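PDB 5I97: conjugal transfer protein from Escherichia coli, which is a VirB8-family inner-membrane component of a type IV secretion system and probably forms part of the channel used in conjugal transfer. Local coordinates for residues Thr35-Val49 and Leu78-Ile92. Residues are numbered along the deposited sequence; the frame is centred on the assembly and turned at random.
Sequences TQYVIHRESYDFYSV and LDKVLGDSETTRVKI
Tyr44 meets Leu82 with its ring and Thr88 with its backbone, showing how one buried residue can fasten a loop to both a short helix and a strand. With CG anti to the backbone N (chi1 -178°), the ring reaches helix 78-82, where Leu82 CD1 sits over the centre of one face in a CH-pi contact, 3.7 Å from the centroid. Tyr44 OH donates to a lone pair of Gly83 O in the carbonyl plane, at 2.6 Å. Tyr44 O is gripped twice, by Thr88 N at 2.9 Å and Thr87 OG1 at 2.8 Å, and Tyr44 N returns a bond to Thr88 O, a single antiparallel bridge. In this VirB8 domain, of the NTF2 clan, helix 27-42 packs against outer strand 86-98 of a curved antiparallel sheet, the axes of 35-42 and 86-92 nearly antiparallel at 161°. Here Val90 and Ile92 make apolar contacts with Val38 and Ile39, Val38 CG1 lying 3.9 Å from Ile92 CD1. A water joins Ser43 OG to Val90 N. Against this tight part, exposed Phe46 and Tyr47 form the solvent side: Phe46 CB rests on Gly83 O, and Tyr47 OH meets Asp84 OD2 at 2.8 Å from above the carboxylate plane. OD2 also bonds His101 of the second subunit, while OD1 pairs with Arg115.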
loop_
_atom_site.group_PDB
_atom_site.type_symbol
_atom_site.label_atom_id
_atom_site.label_comp_id
_atom_site.label_asym_id
_atom_site.label_seq_id
_atom_site.Cartn_x
_atom_site.Cartn_y
_atom_site.Cartn_z
ATOM N N THR A 35 -0.700 20.024 0.630
ATOM C CA THR A 35 -0.509 18.639 1.006
ATOM C C THR A 35 0.018 17.836 -0.193
ATOM O O THR A 35 0.825 16.933 -0.019
ATOM C CB THR A 35 -1.803 17.986 1.581
ATOM O OG1 THR A 35 -2.890 18.170 0.678
ATOM C CG2 THR A 35 -2.169 18.589 2.921
ATOM N N GLN A 36 -0.448 18.162 -1.396
ATOM C CA GLN A 36 0.055 17.525 -2.615
ATOM C C GLN A 36 1.537 17.761 -2.785
ATOM O O GLN A 36 2.274 16.877 -3.193
ATOM C CB GLN A 36 -0.660 18.072 -3.854
ATOM C CG GLN A 36 -2.046 17.548 -4.056
ATOM C CD GLN A 36 -2.035 16.097 -4.415
ATOM O OE1 GLN A 36 -2.500 15.263 -3.651
ATOM N NE2 GLN A 36 -1.518 15.782 -5.596
ATOM N N TYR A 37 1.964 18.966 -2.461
ATOM C CA TYR A 37 3.351 19.336 -2.609
ATOM C C TYR A 37 4.207 18.510 -1.663
ATOM O O TYR A 37 5.219 17.954 -2.074
ATOM C CB TYR A 37 3.539 20.826 -2.361
ATOM C CG TYR A 37 4.937 21.330 -2.607
ATOM C CD1 TYR A 37 5.336 21.751 -3.868
ATOM C CD2 TYR A 37 5.868 21.382 -1.576
ATOM C CE1 TYR A 37 6.621 22.221 -4.095
ATOM C CE2 TYR A 37 7.149 21.854 -1.792
ATOM C CZ TYR A 37 7.523 22.270 -3.051
ATOM O OH TYR A 37 8.798 22.731 -3.259
ATOM N N VAL A 38 3.797 18.442 -0.402
ATOM C CA VAL A 38 4.522 17.674 0.591
ATOM C C VAL A 38 4.552 16.201 0.219
ATOM O O VAL A 38 5.570 15.541 0.343
ATOM C CB VAL A 38 3.907 17.839 1.986
ATOM C CG1 VAL A 38 4.517 16.833 2.974
ATOM C CG2 VAL A 38 4.069 19.266 2.468
ATOM N N ILE A 39 3.432 15.682 -0.249
ATOM C CA ILE A 39 3.384 14.292 -0.648
ATOM C C ILE A 39 4.317 14.013 -1.829
ATOM O O ILE A 39 5.036 13.017 -1.828
ATOM C CB ILE A 39 1.951 13.876 -0.970
ATOM C CG1 ILE A 39 1.142 13.787 0.324
ATOM C CG2 ILE A 39 1.924 12.527 -1.645
ATOM C CD1 ILE A 39 -0.347 13.639 0.114
ATOM N N HIS A 40 4.321 14.902 -2.824
ATOM C CA HIS A 40 5.181 14.741 -3.986
ATOM C C HIS A 40 6.652 14.817 -3.597
ATOM O O HIS A 40 7.477 14.077 -4.125
ATOM C CB HIS A 40 4.902 15.820 -5.034
ATOM C CG HIS A 40 3.717 15.556 -5.908
ATOM N ND1 HIS A 40 3.534 14.369 -6.585
ATOM C CD2 HIS A 40 2.663 16.341 -6.239
ATOM C CE1 HIS A 40 2.417 14.433 -7.288
ATOM N NE2 HIS A 40 1.870 15.620 -7.095
ATOM N N ARG A 41 6.972 15.722 -2.679
ATOM C CA ARG A 41 8.361 16.026 -2.363
ATOM C C ARG A 41 8.978 15.092 -1.325
ATOM O O ARG A 41 10.147 14.738 -1.432
ATOM C CB ARG A 41 8.478 17.474 -1.895
ATOM C CG ARG A 41 9.854 17.865 -1.452
ATOM C CD ARG A 41 10.073 19.350 -1.518
ATOM N NE ARG A 41 11.410 19.698 -1.056
ATOM C CZ ARG A 41 11.996 20.872 -1.245
ATOM N NH1 ARG A 41 11.376 21.835 -1.915
ATOM N NH2 ARG A 41 13.211 21.081 -0.772
ATOM N N GLU A 42 8.190 14.672 -0.342
ATOM C CA GLU A 42 8.727 13.898 0.769
ATOM C C GLU A 42 8.541 12.405 0.570
ATOM O O GLU A 42 9.103 11.605 1.307
ATOM C CB GLU A 42 8.077 14.332 2.087
ATOM C CG GLU A 42 8.293 15.794 2.408
ATOM C CD GLU A 42 9.756 16.144 2.528
ATOM O OE1 GLU A 42 10.538 15.279 2.971
ATOM O OE2 GLU A 42 10.129 17.276 2.151
ATOM N N SER A 43 7.758 12.029 -0.429
ATOM C CA SER A 43 7.641 10.624 -0.767
ATOM C C SER A 43 8.808 10.200 -1.631
ATOM O O SER A 43 9.450 11.024 -2.283
ATOM C CB SER A 43 6.347 10.327 -1.516
ATOM O OG SER A 43 5.207 10.730 -0.795
ATOM N N TYR A 44 9.081 8.906 -1.628
ATOM C CA TYR A 44 9.958 8.328 -2.625
ATOM C C TYR A 44 9.374 7.029 -3.151
ATOM O O TYR A 44 9.205 6.051 -2.417
ATOM C CB TYR A 44 11.363 8.080 -2.091
ATOM C CG TYR A 44 12.245 7.536 -3.186
ATOM C CD1 TYR A 44 12.804 8.380 -4.134
ATOM C CD2 TYR A 44 12.468 6.170 -3.310
ATOM C CE1 TYR A 44 13.583 7.882 -5.143
ATOM C CE2 TYR A 44 13.245 5.670 -4.315
ATOM C CZ TYR A 44 13.802 6.523 -5.234
ATOM O OH TYR A 44 14.591 6.015 -6.247
ATOM N N ASP A 45 9.067 7.034 -4.438
ATOM C CA ASP A 45 8.638 5.835 -5.119
ATOM C C ASP A 45 9.211 5.867 -6.524
ATOM O O ASP A 45 8.882 6.760 -7.314
ATOM C CB ASP A 45 7.114 5.753 -5.123
ATOM C CG ASP A 45 6.598 4.512 -5.792
ATOM O OD1 ASP A 45 7.320 3.503 -5.809
ATOM O OD2 ASP A 45 5.446 4.528 -6.265
ATOM N N PHE A 46 10.054 4.884 -6.840
ATOM C CA PHE A 46 10.769 4.869 -8.112
ATOM C C PHE A 46 9.798 4.894 -9.264
ATOM O O PHE A 46 10.059 5.511 -10.291
ATOM C CB PHE A 46 11.681 3.644 -8.237
ATOM C CG PHE A 46 12.501 3.624 -9.510
ATOM C CD1 PHE A 46 13.523 4.546 -9.711
ATOM C CD2 PHE A 46 12.243 2.699 -10.506
ATOM C CE1 PHE A 46 14.276 4.534 -10.866
ATOM C CE2 PHE A 46 12.995 2.685 -11.671
ATOM C CZ PHE A 46 14.011 3.607 -11.854
ATOM N N TYR A 47 8.652 4.263 -9.080
ATOM C CA TYR A 47 7.704 4.161 -10.174
ATOM C C TYR A 47 6.963 5.473 -10.399
ATOM O O TYR A 47 6.344 5.653 -11.441
ATOM C CB TYR A 47 6.726 3.002 -9.918
ATOM C CG TYR A 47 7.421 1.646 -9.919
ATOM C CD1 TYR A 47 8.162 1.224 -8.835
ATOM C CD2 TYR A 47 7.355 0.807 -11.026
ATOM C CE1 TYR A 47 8.815 -0.001 -8.843
ATOM C CE2 TYR A 47 8.002 -0.425 -11.047
ATOM C CZ TYR A 47 8.735 -0.825 -9.952
ATOM O OH TYR A 47 9.391 -2.049 -9.966
ATOM N N SER A 48 7.074 6.425 -9.479
ATOM C CA SER A 48 6.409 7.713 -9.704
ATOM C C SER A 48 7.340 8.902 -9.525
ATOM O O SER A 48 6.890 10.053 -9.563
ATOM C CB SER A 48 5.216 7.882 -8.764
ATOM O OG SER A 48 5.640 8.034 -7.420
ATOM N N VAL A 49 8.631 8.633 -9.341
ATOM C CA VAL A 49 9.576 9.689 -8.986
ATOM C C VAL A 49 9.718 10.723 -10.099
ATOM O O VAL A 49 9.984 11.888 -9.837
ATOM C CB VAL A 49 10.965 9.113 -8.620
ATOM C CG1 VAL A 49 11.641 8.508 -9.828
ATOM C CG2 VAL A 49 11.839 10.187 -7.994
ATOM N N LEU A 78 19.583 10.900 -6.353
ATOM C CA LEU A 78 18.824 10.036 -5.456
ATOM C C LEU A 78 18.237 8.828 -6.171
ATOM O O LEU A 78 18.382 7.704 -5.705
ATOM C CB LEU A 78 17.699 10.832 -4.785
ATOM C CG LEU A 78 16.942 10.121 -3.663
ATOM C CD1 LEU A 78 17.849 9.901 -2.465
ATOM C CD2 LEU A 78 15.679 10.869 -3.258
ATOM N N ASP A 79 17.603 9.053 -7.314
ATOM C CA ASP A 79 16.977 7.953 -8.033
ATOM C C ASP A 79 18.022 7.017 -8.648
ATOM O O ASP A 79 17.755 5.832 -8.855
ATOM C CB ASP A 79 16.026 8.473 -9.120
ATOM C CG ASP A 79 16.710 9.375 -10.114
ATOM O OD1 ASP A 79 17.447 10.293 -9.697
ATOM O OD2 ASP A 79 16.533 9.149 -11.327
ATOM N N LYS A 80 19.213 7.538 -8.927
ATOM C CA LYS A 80 20.246 6.701 -9.508
ATOM C C LYS A 80 20.871 5.818 -8.449
ATOM O O LYS A 80 21.326 4.727 -8.755
ATOM C CB LYS A 80 21.333 7.546 -10.187
ATOM C CG LYS A 80 20.825 8.443 -11.296
ATOM C CD LYS A 80 21.965 9.195 -11.968
ATOM C CE LYS A 80 21.447 10.153 -13.031
ATOM N NZ LYS A 80 20.683 11.297 -12.448
ATOM N N VAL A 81 20.833 6.256 -7.199
ATOM C CA VAL A 81 21.423 5.476 -6.129
ATOM C C VAL A 81 20.397 4.513 -5.538
ATOM O O VAL A 81 20.658 3.323 -5.440
ATOM C CB VAL A 81 21.964 6.377 -5.003
ATOM C CG1 VAL A 81 22.399 5.534 -3.814
ATOM C CG2 VAL A 81 23.111 7.228 -5.500
ATOM N N LEU A 82 19.221 5.026 -5.196
ATOM C CA LEU A 82 18.176 4.216 -4.581
ATOM C C LEU A 82 17.487 3.288 -5.568
ATOM O O LEU A 82 17.155 2.159 -5.229
ATOM C CB LEU A 82 17.106 5.097 -3.935
ATOM C CG LEU A 82 17.433 6.058 -2.800
ATOM C CD1 LEU A 82 16.114 6.652 -2.240
ATOM C CD2 LEU A 82 18.227 5.377 -1.715
ATOM N N GLY A 83 17.223 3.791 -6.769
ATOM C CA GLY A 83 16.448 3.038 -7.729
ATOM C C GLY A 83 15.125 2.639 -7.111
ATOM O O GLY A 83 14.401 3.452 -6.531
ATOM N N ASP A 84 14.845 1.348 -7.188
ATOM C CA ASP A 84 13.638 0.773 -6.638
ATOM C C ASP A 84 13.948 -0.069 -5.413
ATOM O O ASP A 84 13.172 -0.936 -5.043
ATOM C CB ASP A 84 12.949 -0.075 -7.707
ATOM C CG ASP A 84 11.584 -0.563 -7.283
ATOM O OD1 ASP A 84 10.983 0.041 -6.368
ATOM O OD2 ASP A 84 11.121 -1.575 -7.847
ATOM N N SER A 85 15.085 0.190 -4.772
ATOM C CA SER A 85 15.493 -0.594 -3.615
ATOM C C SER A 85 14.665 -0.303 -2.375
ATOM O O SER A 85 14.563 -1.141 -1.485
ATOM C CB SER A 85 16.963 -0.376 -3.286
ATOM O OG SER A 85 17.202 0.934 -2.833
ATOM N N GLU A 86 14.136 0.910 -2.275
ATOM C CA GLU A 86 13.431 1.323 -1.068
ATOM C C GLU A 86 12.325 2.278 -1.445
ATOM O O GLU A 86 12.271 2.759 -2.570
ATOM C CB GLU A 86 14.379 1.989 -0.064
ATOM C CG GLU A 86 14.824 3.382 -0.467
ATOM C CD GLU A 86 15.735 4.028 0.541
ATOM O OE1 GLU A 86 16.881 3.574 0.700
ATOM O OE2 GLU A 86 15.316 4.994 1.191
ATOM N N THR A 87 11.425 2.530 -0.504
ATOM C CA THR A 87 10.326 3.448 -0.741
ATOM C C THR A 87 9.952 4.222 0.529
ATOM O O THR A 87 10.144 3.732 1.640
ATOM C CB THR A 87 9.125 2.682 -1.282
ATOM O OG1 THR A 87 8.094 3.602 -1.637
ATOM C CG2 THR A 87 8.600 1.699 -0.240
ATOM N N THR A 88 9.424 5.431 0.366
ATOM C CA THR A 88 8.954 6.219 1.503
ATOM C C THR A 88 7.587 6.838 1.246
ATOM O O THR A 88 7.408 7.560 0.274
ATOM C CB THR A 88 9.937 7.332 1.879
ATOM O OG1 THR A 88 11.114 6.752 2.452
ATOM C CG2 THR A 88 9.313 8.243 2.924
ATOM N N ARG A 89 6.615 6.494 2.091
ATOM C CA ARG A 89 5.268 7.036 1.962
ATOM C C ARG A 89 5.005 8.135 2.997
ATOM O O ARG A 89 5.601 8.150 4.083
ATOM C CB ARG A 89 4.212 5.925 2.059
ATOM C CG ARG A 89 3.895 5.424 3.467
ATOM C CD ARG A 89 2.861 4.298 3.388
ATOM N NE ARG A 89 2.604 3.663 4.676
ATOM C CZ ARG A 89 3.279 2.626 5.155
ATOM N NH1 ARG A 89 4.262 2.084 4.445
ATOM N NH2 ARG A 89 2.963 2.128 6.345
ATOM N N VAL A 90 4.104 9.046 2.642
ATOM C CA VAL A 90 3.745 10.182 3.487
ATOM C C VAL A 90 2.331 10.098 4.043
ATOM O O VAL A 90 1.404 9.726 3.346
ATOM C CB VAL A 90 3.857 11.525 2.699
ATOM C CG1 VAL A 90 3.243 12.691 3.490
ATOM C CG2 VAL A 90 5.293 11.816 2.298
ATOM N N LYS A 91 2.200 10.432 5.321
ATOM C CA LYS A 91 0.917 10.628 5.984
ATOM C C LYS A 91 0.806 12.062 6.495
ATOM O O LYS A 91 1.588 12.474 7.345
ATOM C CB LYS A 91 0.753 9.644 7.146
ATOM C CG LYS A 91 -0.627 9.636 7.773
ATOM C CD LYS A 91 -1.735 9.467 6.755
ATOM C CE LYS A 91 -3.038 9.165 7.464
ATOM N NZ LYS A 91 -3.319 10.222 8.468
ATOM N N ILE A 92 -0.134 12.830 5.953
ATOM C CA ILE A 92 -0.394 14.175 6.461
ATOM C C ILE A 92 -1.189 14.092 7.760
ATOM O O ILE A 92 -2.249 13.478 7.794
ATOM C CB ILE A 92 -1.171 15.031 5.437
ATOM C CG1 ILE A 92 -0.425 15.084 4.100
ATOM C CG2 ILE A 92 -1.393 16.439 5.969
ATOM C CD1 ILE A 92 0.899 15.808 4.150
HETATM O O HOH W 1 3.357 9.007 -0.225
#